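Local coordinates for intergenic-region protein (Escherichia coli CFT073, PDB 2WJ9) that probably helps incoming foreign DNA escape the restriction systems of the host, as an antirestriction protein of the ArdB type, at residues I57-P61 against Q62-L66; W70-L73 against E74-F78. All blocks are in the same frame, centred on the assembly; numbering follows the deposited sequence.

Contact 1: residues I57-P61 against Q62-L66; sequences ISFWP and QHFGL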
# COMPACT_ATOMS: atom_id res chain seq x y z
N ILE B 57 -12.12 -14.29 -18.05
CA ILE B 57 -11.35 -13.82 -19.20
C ILE B 57 -11.08 -12.31 -19.18
O ILE B 57 -10.09 -11.85 -19.75
CB ILE B 57 -11.99 -14.26 -20.54
CG1 ILE B 57 -11.02 -14.01 -21.70
CG2 ILE B 57 -13.33 -13.58 -20.74
CD1 ILE B 57 -9.59 -14.47 -21.45
N SER B 58 -11.94 -11.55 -18.51
CA SER B 58 -11.78 -10.09 -18.39
C SER B 58 -10.90 -9.62 -17.22
O SER B 58 -10.57 -8.43 -17.12
CB SER B 58 -13.16 -9.43 -18.30
OG SER B 58 -13.89 -9.64 -19.49
N PHE B 59 -10.50 -10.55 -16.36
CA PHE B 59 -9.81 -10.23 -15.09
C PHE B 59 -8.56 -9.36 -15.25
O PHE B 59 -8.44 -8.31 -14.62
CB PHE B 59 -9.47 -11.54 -14.37
CG PHE B 59 -8.69 -11.37 -13.09
CD1 PHE B 59 -9.34 -11.04 -11.90
CD2 PHE B 59 -7.32 -11.57 -13.06
CE1 PHE B 59 -8.62 -10.90 -10.71
CE2 PHE B 59 -6.60 -11.44 -11.89
CZ PHE B 59 -7.23 -11.11 -10.71
N TRP B 60 -7.62 -9.81 -16.09
CA TRP B 60 -6.33 -9.14 -16.20
C TRP B 60 -6.42 -7.71 -16.78
O TRP B 60 -5.88 -6.79 -16.17
CB TRP B 60 -5.29 -10.03 -16.91
CG TRP B 60 -4.89 -11.23 -16.05
CD1 TRP B 60 -5.24 -12.53 -16.24
CD2 TRP B 60 -4.07 -11.20 -14.87
NE1 TRP B 60 -4.68 -13.32 -15.26
CE2 TRP B 60 -3.96 -12.53 -14.41
CE3 TRP B 60 -3.40 -10.19 -14.18
CZ2 TRP B 60 -3.22 -12.87 -13.27
CZ3 TRP B 60 -2.67 -10.52 -13.05
CH2 TRP B 60 -2.59 -11.85 -12.60
N PRO B 61 -7.09 -7.53 -17.95
CA PRO B 61 -7.22 -6.14 -18.42
C PRO B 61 -8.08 -5.25 -17.50
O PRO B 61 -7.76 -4.07 -17.32
CB PRO B 61 -7.83 -6.29 -19.81
CG PRO B 61 -8.54 -7.59 -19.80
CD PRO B 61 -7.72 -8.48 -18.89
N GLN B 62 -9.12 -5.83 -16.90
CA GLN B 62 -10.02 -5.06 -16.02
C GLN B 62 -9.29 -4.49 -14.80
O GLN B 62 -9.50 -3.32 -14.44
CB GLN B 62 -11.21 -5.93 -15.58
CG GLN B 62 -12.16 -5.28 -14.58
CD GLN B 62 -13.47 -6.06 -14.41
OE1 GLN B 62 -13.98 -6.66 -15.36
NE2 GLN B 62 -14.01 -6.07 -13.19
N HIS B 63 -8.42 -5.29 -14.18
CA HIS B 63 -7.72 -4.90 -12.94
C HIS B 63 -6.27 -4.43 -13.12
O HIS B 63 -5.74 -3.75 -12.24
CB HIS B 63 -7.77 -6.05 -11.91
CG HIS B 63 -9.16 -6.39 -11.45
ND1 HIS B 63 -9.79 -5.72 -10.42
CD2 HIS B 63 -10.04 -7.33 -11.89
CE1 HIS B 63 -10.99 -6.23 -10.25
NE2 HIS B 63 -11.17 -7.21 -11.12
N PHE B 64 -5.66 -4.77 -14.25
CA PHE B 64 -4.22 -4.52 -14.46
C PHE B 64 -3.90 -3.81 -15.80
O PHE B 64 -2.74 -3.57 -16.10
CB PHE B 64 -3.42 -5.84 -14.38
CG PHE B 64 -3.50 -6.54 -13.03
CD1 PHE B 64 -2.50 -6.38 -12.08
CD2 PHE B 64 -4.58 -7.36 -12.73
CE1 PHE B 64 -2.57 -7.02 -10.85
CE2 PHE B 64 -4.67 -8.00 -11.49
CZ PHE B 64 -3.66 -7.84 -10.56
N GLY B 65 -4.93 -3.44 -16.57
CA GLY B 65 -4.73 -2.95 -17.94
C GLY B 65 -3.97 -1.64 -18.14
O GLY B 65 -3.62 -1.29 -19.27
N LEU B 66 -3.72 -0.90 -17.06
CA LEU B 66 -2.93 0.33 -17.12
C LEU B 66 -1.43 0.08 -17.00
O LEU B 66 -0.63 0.99 -17.21
CB LEU B 66 -3.37 1.31 -16.02
CG LEU B 66 -4.80 1.85 -16.10
CD1 LEU B 66 -5.11 2.68 -14.84
CD2 LEU B 66 -5.02 2.66 -17.35
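Trp60 and Phe64, one helical turn apart, lie side by side with their side chains pointing the same way. The six-membered ring of Trp60 presents its CE3-CZ3 border to one face of the Phe64 ring: Trp60 CE3 comes within 3.4 Å of Phe64 CD2, and Trp60 CZ3 sits 3.5 Å above the phenyl plane, toward its rim. The planes are inclined at 44°, an oblique pairing. Both side chains have CG anti to their own carbonyl carbon, which explains the shared direction. Phe59 takes the other choice, CG anti to the backbone N, and its ring swings across to join them: Phe59 CD2 lies over the centre of the indole face of Trp60, while Phe59 CE2 reaches Phe64 CE2 at 4.0 Å. On its other border, Phe59 CD1 meets His63 CD2 at 3.8 Å, the two side chains crossing at about a right angle. His63 CD2 also lies 3.3 Å from Phe59 O, which sits at the edge of the imidazole; ND1 bonds to Ser34 OG, which helps fix the rotation of the ring. Along the backbone, Gln62 N, His63 N and Phe64 N bond to Ser58 O, Phe59 O and Trp60 O, the last at 2.8 Å, and a weak bond from Gly65 N to Pro61 O follows. Phe64 also stacks on His159, and Phe59 touches Leu95 and Ala103. The result is an aromatic cluster on a short alpha-helix, 59-64, packed against the three-stranded antiparallel sheet.

Contact 2: residues W70-L73 against E74-F78; sequences WVTL and EPRVF. With SO4 (sulfate ion), chain H.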
# COMPACT_ATOMS: atom_id res chain seq x y z
N TRP B 70 0.88 -6.21 -18.88
CA TRP B 70 -0.10 -6.87 -18.01
C TRP B 70 -0.45 -8.29 -18.48
O TRP B 70 -0.78 -9.14 -17.67
CB TRP B 70 -1.39 -6.03 -17.81
CG TRP B 70 -2.11 -5.63 -19.06
CD1 TRP B 70 -2.04 -4.42 -19.69
CD2 TRP B 70 -3.03 -6.43 -19.83
NE1 TRP B 70 -2.83 -4.43 -20.81
CE2 TRP B 70 -3.45 -5.64 -20.92
CE3 TRP B 70 -3.52 -7.74 -19.72
CZ2 TRP B 70 -4.35 -6.11 -21.88
CZ3 TRP B 70 -4.41 -8.21 -20.68
CH2 TRP B 70 -4.80 -7.40 -21.75
N VAL B 71 -0.37 -8.54 -19.78
CA VAL B 71 -0.74 -9.85 -20.32
C VAL B 71 0.28 -10.92 -19.90
O VAL B 71 -0.03 -12.11 -19.95
CB VAL B 71 -0.89 -9.82 -21.86
CG1 VAL B 71 0.47 -9.70 -22.52
CG2 VAL B 71 -1.65 -11.05 -22.35
N THR B 72 1.46 -10.48 -19.47
CA THR B 72 2.53 -11.39 -19.02
C THR B 72 2.49 -11.70 -17.52
O THR B 72 3.25 -12.57 -17.05
CB THR B 72 3.95 -10.82 -19.34
OG1 THR B 72 4.28 -9.77 -18.42
CG2 THR B 72 4.03 -10.32 -20.77
N LEU B 73 1.65 -11.02 -16.76
CA LEU B 73 1.67 -11.19 -15.29
C LEU B 73 1.35 -12.64 -14.87
O LEU B 73 2.03 -13.19 -13.98
CB LEU B 73 0.74 -10.17 -14.60
CG LEU B 73 1.23 -8.72 -14.63
CD1 LEU B 73 0.12 -7.74 -14.17
CD2 LEU B 73 2.49 -8.54 -13.79
N GLU B 74 0.34 -13.25 -15.48
CA GLU B 74 -0.02 -14.63 -15.12
C GLU B 74 1.16 -15.61 -15.36
O GLU B 74 1.54 -16.34 -14.44
CB GLU B 74 -1.34 -15.08 -15.78
CG GLU B 74 -1.63 -16.57 -15.57
CD GLU B 74 -3.08 -16.98 -15.83
OE1 GLU B 74 -3.29 -18.11 -16.32
OE2 GLU B 74 -4.02 -16.19 -15.57
N PRO B 75 1.75 -15.64 -16.57
CA PRO B 75 3.02 -16.37 -16.76
C PRO B 75 4.14 -16.04 -15.76
O PRO B 75 4.90 -16.94 -15.36
CB PRO B 75 3.44 -15.95 -18.17
CG PRO B 75 2.19 -15.65 -18.86
CD PRO B 75 1.25 -15.09 -17.85
N ARG B 76 4.27 -14.78 -15.37
CA ARG B 76 5.32 -14.39 -14.40
C ARG B 76 5.07 -14.97 -13.00
O ARG B 76 6.01 -15.38 -12.32
CB ARG B 76 5.49 -12.86 -14.34
CG ARG B 76 6.20 -12.28 -15.56
CD ARG B 76 6.29 -10.76 -15.51
NE ARG B 76 6.53 -10.19 -16.83
CZ ARG B 76 7.68 -10.23 -17.49
NH1 ARG B 76 8.75 -10.83 -16.97
NH2 ARG B 76 7.75 -9.67 -18.69
N VAL B 77 3.80 -15.00 -12.58
CA VAL B 77 3.43 -15.62 -11.29
C VAL B 77 3.79 -17.12 -11.29
O VAL B 77 4.42 -17.61 -10.35
CB VAL B 77 1.92 -15.47 -10.97
CG1 VAL B 77 1.57 -16.23 -9.70
CG2 VAL B 77 1.54 -13.98 -10.80
N PHE B 78 3.42 -17.83 -12.35
CA PHE B 78 3.77 -19.25 -12.48
C PHE B 78 5.30 -19.44 -12.50
O PHE B 78 5.81 -20.41 -11.95
CB PHE B 78 3.13 -19.88 -13.72
CG PHE B 78 1.64 -20.13 -13.59
CD1 PHE B 78 1.11 -20.78 -12.48
CD2 PHE B 78 0.76 -19.78 -14.62
CE1 PHE B 78 -0.26 -21.03 -12.37
CE2 PHE B 78 -0.61 -20.03 -14.52
CZ PHE B 78 -1.13 -20.65 -13.40
S SO4 H . 10.83 -12.52 -14.47
O1 SO4 H . 11.34 -12.41 -13.10
O2 SO4 H . 11.14 -13.85 -14.99
O3 SO4 H . 9.38 -12.29 -14.37
O4 SO4 H . 11.50 -11.52 -15.32
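Thr72 turns OG1 into the position between its backbone N and carbonyl carbon (chi1 75°), while Arg76 sends CG anti to its carbonyl carbon and runs extended from CG to NE. The two side chains therefore lie alongside each other, pointing the same way, and Arg76 NE donates to Thr72 OG1 at 2.8 Å. The bond bends to 151° at the hydrogen, and the hydroxyl oxygen stands 19° out of the guanidinium plane. Thr72 OG1 is also hydrogen-bonded to Gln69 O, so this one oxygen links the loop before the helix to the arginine. At another part of the guanidinium edge, Arg76 NH1 holds O3 of a sulfate ion at 3.0 Å; the ion, probably from the crystallisation liquor, is shared with Arg83. In the crystal, Thr72 and the sulfate together probably limit the swing of the guanidinium group.

Main-chain bonds carry the same turn: Arg76 N to Thr72 O at 3.0 Å and Val77 N to Leu73 O at 2.9 Å. Pro75, which has no N-H to give, instead lays its ring against the Thr72 carbonyl, with Pro75 CD 3.3 Å from Thr72 O. Val77 CG2 approaches Leu73 O to 3.3 Å, and both residues are buried, Leu73 against His147, Val77 against Thr143 and Met105. This is the first turn of helix 73-84, with a proline early in it and an i to i+4 threonine-arginine pair whose arginine reaches a sulfate in the crystal.

Contact 1 and contact 2 come in series along the chain, on the consecutive helices 59-64 and 73-84, with their centres about 12 Å apart. They touch directly. Glu74 OE2 of contact 2 lies 3.0 Å from Trp60 NE1 of contact 1, a probable hydrogen bond, and Phe64 CD1 packs on Leu73 CD1 at 3.6 Å. Trp70, in the connecting loop, folds back on the earlier helix, bringing its CD1 to 3.5 Å from Gly65 CA. Both helices reach strand 103-107, where Trp60 and Glu74 each meet Met105, and helix 73-84 also packs on helix 132-151. The pair thus connects the three-stranded sheet to the helical part of the protein.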